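Local coordinates for PPC domain-containing protein (Archaeoglobus fulgidus, PDB 2H6L), which is of unknown function but binds zinc ions and belongs to the family of plant and prokaryote conserved (PPC) domains, at residues A[24-27]-A[28-32]; A[79-83]-A[84-88]. All blocks are in the same frame, centred on the assembly; numbering follows the deposited sequence.

Interaction 1. Residues A[24-27]-A[28-32]; sequences RQIE and EFLEE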
loop_
_atom_site.group_PDB
_atom_site.type_symbol
_atom_site.label_atom_id
_atom_site.label_comp_id
_atom_site.label_asym_id
_atom_site.label_seq_id
_atom_site.Cartn_x
_atom_site.Cartn_y
_atom_site.Cartn_z
ATOM N N ARG A 24 10.357 -4.648 15.324
ATOM C CA ARG A 24 11.532 -5.407 15.747
ATOM C C ARG A 24 11.743 -6.709 14.979
ATOM O O ARG A 24 12.878 -7.050 14.630
ATOM C CB ARG A 24 11.456 -5.709 17.246
ATOM C CG ARG A 24 11.407 -4.465 18.125
ATOM C CD ARG A 24 12.683 -3.646 18.021
ATOM N NE ARG A 24 12.577 -2.386 18.754
ATOM C CZ ARG A 24 13.575 -1.522 18.915
ATOM N NH1 ARG A 24 14.769 -1.775 18.396
ATOM N NH2 ARG A 24 13.378 -0.400 19.592
ATOM N N GLN A 25 10.663 -7.440 14.717
ATOM C CA GLN A 25 10.773 -8.700 13.991
ATOM C C GLN A 25 11.285 -8.487 12.577
ATOM O O GLN A 25 12.154 -9.213 12.108
ATOM C CB GLN A 25 9.425 -9.411 13.944
ATOM C CG GLN A 25 8.946 -9.856 15.306
ATOM C CD GLN A 25 7.738 -10.763 15.233
ATOM O OE1 GLN A 25 7.806 -11.864 14.691
ATOM N NE2 GLN A 25 6.624 -10.301 15.782
ATOM N N ILE A 26 10.742 -7.488 11.897
ATOM C CA ILE A 26 11.178 -7.198 10.544
ATOM C C ILE A 26 12.660 -6.839 10.565
ATOM O O ILE A 26 13.446 -7.360 9.774
ATOM C CB ILE A 26 10.356 -6.030 9.938
ATOM C CG1 ILE A 26 8.897 -6.480 9.766
ATOM C CG2 ILE A 26 10.967 -5.588 8.602
ATOM C CD1 ILE A 26 7.971 -5.444 9.137
ATOM N N GLU A 27 13.044 -5.960 11.482
ATOM C CA GLU A 27 14.438 -5.549 11.580
ATOM C C GLU A 27 15.360 -6.739 11.822
ATOM O O GLU A 27 16.478 -6.767 11.320
ATOM C CB GLU A 27 14.612 -4.493 12.683
ATOM C CG GLU A 27 13.710 -3.268 12.483
ATOM C CD GLU A 27 14.273 -1.992 13.088
ATOM O OE1 GLU A 27 14.844 -2.056 14.199
ATOM O OE2 GLU A 27 14.130 -0.917 12.455
ATOM N N GLU A 28 14.897 -7.730 12.580
ATOM C CA GLU A 28 15.729 -8.902 12.828
ATOM C C GLU A 28 15.885 -9.668 11.524
ATOM O O GLU A 28 16.970 -10.151 11.198
ATOM C CB GLU A 28 15.101 -9.793 13.903
ATOM C CG GLU A 28 15.178 -9.196 15.304
ATOM C CD GLU A 28 14.410 -10.006 16.332
ATOM O OE1 GLU A 28 14.672 -11.222 16.451
ATOM O OE2 GLU A 28 13.545 -9.424 17.022
ATOM N N PHE A 29 14.797 -9.774 10.771
ATOM C CA PHE A 29 14.841 -10.468 9.496
ATOM C C PHE A 29 15.848 -9.803 8.552
ATOM O O PHE A 29 16.671 -10.476 7.925
ATOM C CB PHE A 29 13.464 -10.445 8.841
ATOM C CG PHE A 29 13.464 -10.977 7.443
ATOM C CD1 PHE A 29 13.673 -12.327 7.204
ATOM C CD2 PHE A 29 13.296 -10.119 6.359
ATOM C CE1 PHE A 29 13.718 -12.820 5.904
ATOM C CE2 PHE A 29 13.338 -10.598 5.056
ATOM C CZ PHE A 29 13.550 -11.955 4.826
ATOM N N LEU A 30 15.773 -8.479 8.453
ATOM C CA LEU A 30 16.660 -7.718 7.580
ATOM C C LEU A 30 18.131 -7.915 7.934
ATOM O O LEU A 30 18.971 -8.085 7.046
ATOM C CB LEU A 30 16.297 -6.225 7.640
ATOM C CG LEU A 30 14.842 -5.922 7.253
ATOM C CD1 LEU A 30 14.480 -4.467 7.550
ATOM C CD2 LEU A 30 14.665 -6.228 5.782
ATOM N N GLU A 31 18.442 -7.881 9.227
ATOM C CA GLU A 31 19.819 -8.064 9.693
ATOM C C GLU A 31 20.322 -9.450 9.299
ATOM O O GLU A 31 21.454 -9.613 8.845
ATOM C CB GLU A 31 19.894 -7.913 11.218
ATOM C CG GLU A 31 19.557 -6.521 11.751
ATOM C CD GLU A 31 20.762 -5.591 11.798
ATOM O OE1 GLU A 31 21.481 -5.489 10.780
ATOM O OE2 GLU A 31 20.988 -4.957 12.855
ATOM N N GLU A 32 19.462 -10.447 9.471
ATOM C CA GLU A 32 19.804 -11.825 9.142
ATOM C C GLU A 32 20.100 -12.011 7.663
ATOM O O GLU A 32 21.034 -12.727 7.290
ATOM C CB GLU A 32 18.665 -12.751 9.565
ATOM C CG GLU A 32 18.781 -14.168 9.039
ATOM C CD GLU A 32 17.646 -15.049 9.510
ATOM O OE1 GLU A 32 16.475 -14.681 9.273
ATOM O OE2 GLU A 32 17.927 -16.107 10.117
#
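Ile26 and Leu30 meet one turn apart on helix 22-33, the single helix of a chain built mainly of antiparallel strands. Ile26 CG2 lies 3.8 Å from Leu30 CD1, with the two side chains side by side and pointing the same way. The methyl branch does the touching because Ile26 CG1 sits beside its own backbone N (chi1 -66°), which leaves CG2 next to the carbonyl carbon, toward the following turn. Leu30 CG in turn comes within 3.2 Å of Ile26 O. That same oxygen accepts Leu30 N at 2.9 Å in the straightest of four successive i to i+4 bonds (164° at the hydrogen). Glu28 N to Arg24 O, Phe29 N to Gln25 O and Glu31 N to Glu27 O complete the alpha-helical set.

Helix 22-33 packs against strand 85-96 through the apolar side of this stretch, where Ile26 rests on Cys88 and Leu30 on both Cys88 and Pro86. Phe29 turns elsewhere, meeting the Phe12 ring edge-to-face and packing on Val3 of a second subunit. Buried Gln25 has its amide oxygen bonded to the backbone N of Asp17.

Of the acidic side chains, Glu28 reaches back beside the preceding turn and leaves OE2 3.4 Å from Arg24 O, two oxygens with no bond between them. Glu27 and Glu31 head for strand 85-96 instead. Glu31 CG touches Glu27 O at 3.1 Å, and a bend at the second torsion (chi2 -87°) then directs the carboxylate toward Pro86 and Lys85. The carboxylates of Glu27 and Glu31 stay apart, with 6.9 Å between Glu27 OE1 and Glu31 OE2, so their mutual repulsion is likely to be modest; Glu27 OE2 probably accepts a hydrogen bond from Cys88 N.

Interaction 2. Residues A[79-83]-A[84-88]; sequences VSMKD and SKPFC
Lys82 runs its whole length beside Phe87, diagonally across the two strands, two residues out of register and on the same face of the sheet. Its CB starts 3.5 Å from Phe87 CB. With CG anti to the backbone N (chi1 -177°) and every later torsion extended, the chain passes straight over one face of the ring, and CD sits 3.7 Å from the ring centroid, almost directly over its centre, as a CH-pi contact. NZ passes on beyond CZ, 4.6 Å from the centroid and 29° off the ring normal, an off-centre cation-pi approach; the ammonium group makes a further cation-pi contact with Phe136. With an alanine at Phe87, the methylenes of Lys82 would probably lose the ring face they lie on, and the extended chain would be freer to turn.

The pair belongs to a beta hairpin of strands 70-82 and 85-96, reversed at Asp83 and Ser84, whose left-handed backbone conformations resemble a type I' turn. Ser80 and Phe87 form a hydrogen-bonded pair of it, with Phe87 N reaching Ser80 O at 2.6 Å and Ser80 N returning to Phe87 O. A water also donates to Phe87 O and is hydrogen-bonded to Ser80 OG, which is bonded to Trp138 NE1 as well. On the other face, the bends of Met81, a selenomethionine, lay SE against the Lys85-Pro86 peptide, 3.5 Å from Lys85 C, while Val79 CG1 lies against Pro86 CB. The side chain of Phe87 is about 5 Å from that of His89, which binds zinc together with His91 and His104.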
loop_
_atom_site.group_PDB
_atom_site.type_symbol
_atom_site.label_atom_id
_atom_site.label_comp_id
_atom_site.label_asym_id
_atom_site.label_seq_id
_atom_site.Cartn_x
_atom_site.Cartn_y
_atom_site.Cartn_z
ATOM N N VAL A 79 13.015 0.343 3.838
ATOM C CA VAL A 79 14.195 0.010 4.623
ATOM C C VAL A 79 15.350 0.808 4.048
ATOM O O VAL A 79 15.477 0.940 2.828
ATOM C CB VAL A 79 14.556 -1.481 4.507
ATOM C CG1 VAL A 79 15.886 -1.742 5.197
ATOM C CG2 VAL A 79 13.454 -2.335 5.108
ATOM N N SER A 80 16.183 1.348 4.928
ATOM C CA SER A 80 17.346 2.119 4.512
ATOM C C SER A 80 18.371 2.055 5.637
ATOM O O SER A 80 18.133 1.396 6.652
ATOM C CB SER A 80 16.956 3.569 4.203
ATOM O OG SER A 80 16.145 4.115 5.222
HETATM N N MSE A 81 19.505 2.726 5.461
HETATM C CA MSE A 81 20.550 2.701 6.476
HETATM C C MSE A 81 20.571 3.903 7.408
HETATM O O MSE A 81 20.601 5.051 6.968
HETATM C CB MSE A 81 21.924 2.543 5.814
HETATM C CG MSE A 81 22.165 1.174 5.181
HETATM SE SE MSE A 81 22.308 -0.288 6.471
HETATM C CE MSE A 81 24.198 -0.127 6.863
ATOM N N LYS A 82 20.548 3.612 8.703
ATOM C CA LYS A 82 20.604 4.629 9.748
ATOM C C LYS A 82 21.494 4.056 10.849
ATOM O O LYS A 82 21.262 2.946 11.333
ATOM C CB LYS A 82 19.208 4.924 10.306
ATOM C CG LYS A 82 19.196 6.029 11.359
ATOM C CD LYS A 82 17.781 6.380 11.815
ATOM C CE LYS A 82 17.785 7.510 12.843
ATOM N NZ LYS A 82 16.413 7.863 13.310
ATOM N N ASP A 83 22.519 4.805 11.237
ATOM C CA ASP A 83 23.435 4.333 12.269
ATOM C C ASP A 83 24.034 2.989 11.841
ATOM O O ASP A 83 24.141 2.055 12.640
ATOM C CB ASP A 83 22.705 4.182 13.611
ATOM C CG ASP A 83 22.091 5.489 14.097
ATOM O OD1 ASP A 83 22.796 6.521 14.091
ATOM O OD2 ASP A 83 20.904 5.484 14.492
ATOM N N SER A 84 24.401 2.906 10.565
ATOM C CA SER A 84 25.020 1.720 9.965
ATOM C C SER A 84 24.285 0.388 10.118
ATOM O O SER A 84 24.918 -0.661 10.236
ATOM C CB SER A 84 26.443 1.552 10.495
ATOM O OG SER A 84 26.420 1.142 11.847
ATOM N N LYS A 85 22.957 0.425 10.117
ATOM C CA LYS A 85 22.174 -0.798 10.225
ATOM C C LYS A 85 20.809 -0.598 9.585
ATOM O O LYS A 85 20.275 0.513 9.567
ATOM C CB LYS A 85 22.007 -1.208 11.691
ATOM C CG LYS A 85 21.186 -0.241 12.522
ATOM C CD LYS A 85 21.016 -0.739 13.954
ATOM C CE LYS A 85 20.225 -2.037 14.011
ATOM N NZ LYS A 85 20.014 -2.503 15.412
ATOM N N PRO A 86 20.221 -1.675 9.046
ATOM C CA PRO A 86 18.904 -1.535 8.415
ATOM C C PRO A 86 17.873 -0.876 9.335
ATOM O O PRO A 86 17.634 -1.328 10.457
ATOM C CB PRO A 86 18.548 -2.974 8.033
ATOM C CG PRO A 86 19.370 -3.810 8.982
ATOM C CD PRO A 86 20.671 -3.074 9.039
ATOM N N PHE A 87 17.274 0.203 8.846
ATOM C CA PHE A 87 16.288 0.949 9.615
ATOM C C PHE A 87 14.940 1.022 8.891
ATOM O O PHE A 87 14.877 1.388 7.719
ATOM C CB PHE A 87 16.810 2.359 9.869
ATOM C CG PHE A 87 15.837 3.238 10.588
ATOM C CD1 PHE A 87 15.606 3.074 11.947
ATOM C CD2 PHE A 87 15.142 4.227 9.901
ATOM C CE1 PHE A 87 14.697 3.883 12.618
ATOM C CE2 PHE A 87 14.229 5.042 10.559
ATOM C CZ PHE A 87 14.005 4.871 11.923
ATOM N N CYS A 88 13.866 0.673 9.597
ATOM C CA CYS A 88 12.525 0.691 9.017
ATOM C C CYS A 88 11.778 1.999 9.267
ATOM O O CYS A 88 11.782 2.524 10.376
ATOM C CB CYS A 88 11.671 -0.458 9.578
ATOM S SG CYS A 88 12.198 -2.138 9.154
HETATM O O HOH W 1 13.927 3.285 6.254
#

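Overall arrangement
Interaction 1 lies within one helix and interaction 2 spans the turn between two strands, yet they share an interface: the face of the hairpin carrying Val79, Pro86 and Cys88 is the one against which helix 22-33 packs. Leu30 CD1 approaches Val79 CG2 to 3.4 Å in that buried layer. Toward the surface the chemistry becomes polar, with the Glu31 carboxylate lying against Lys85 CE and Pro86 CD. The backbone bonds differ likewise, running from turn to turn within the helix in 24-32 but crossing between neighbouring strands in 79-88. The opposite hairpin face, with Lys82 and Phe87, looks away from the helix and lies nearer the zinc-binding histidines.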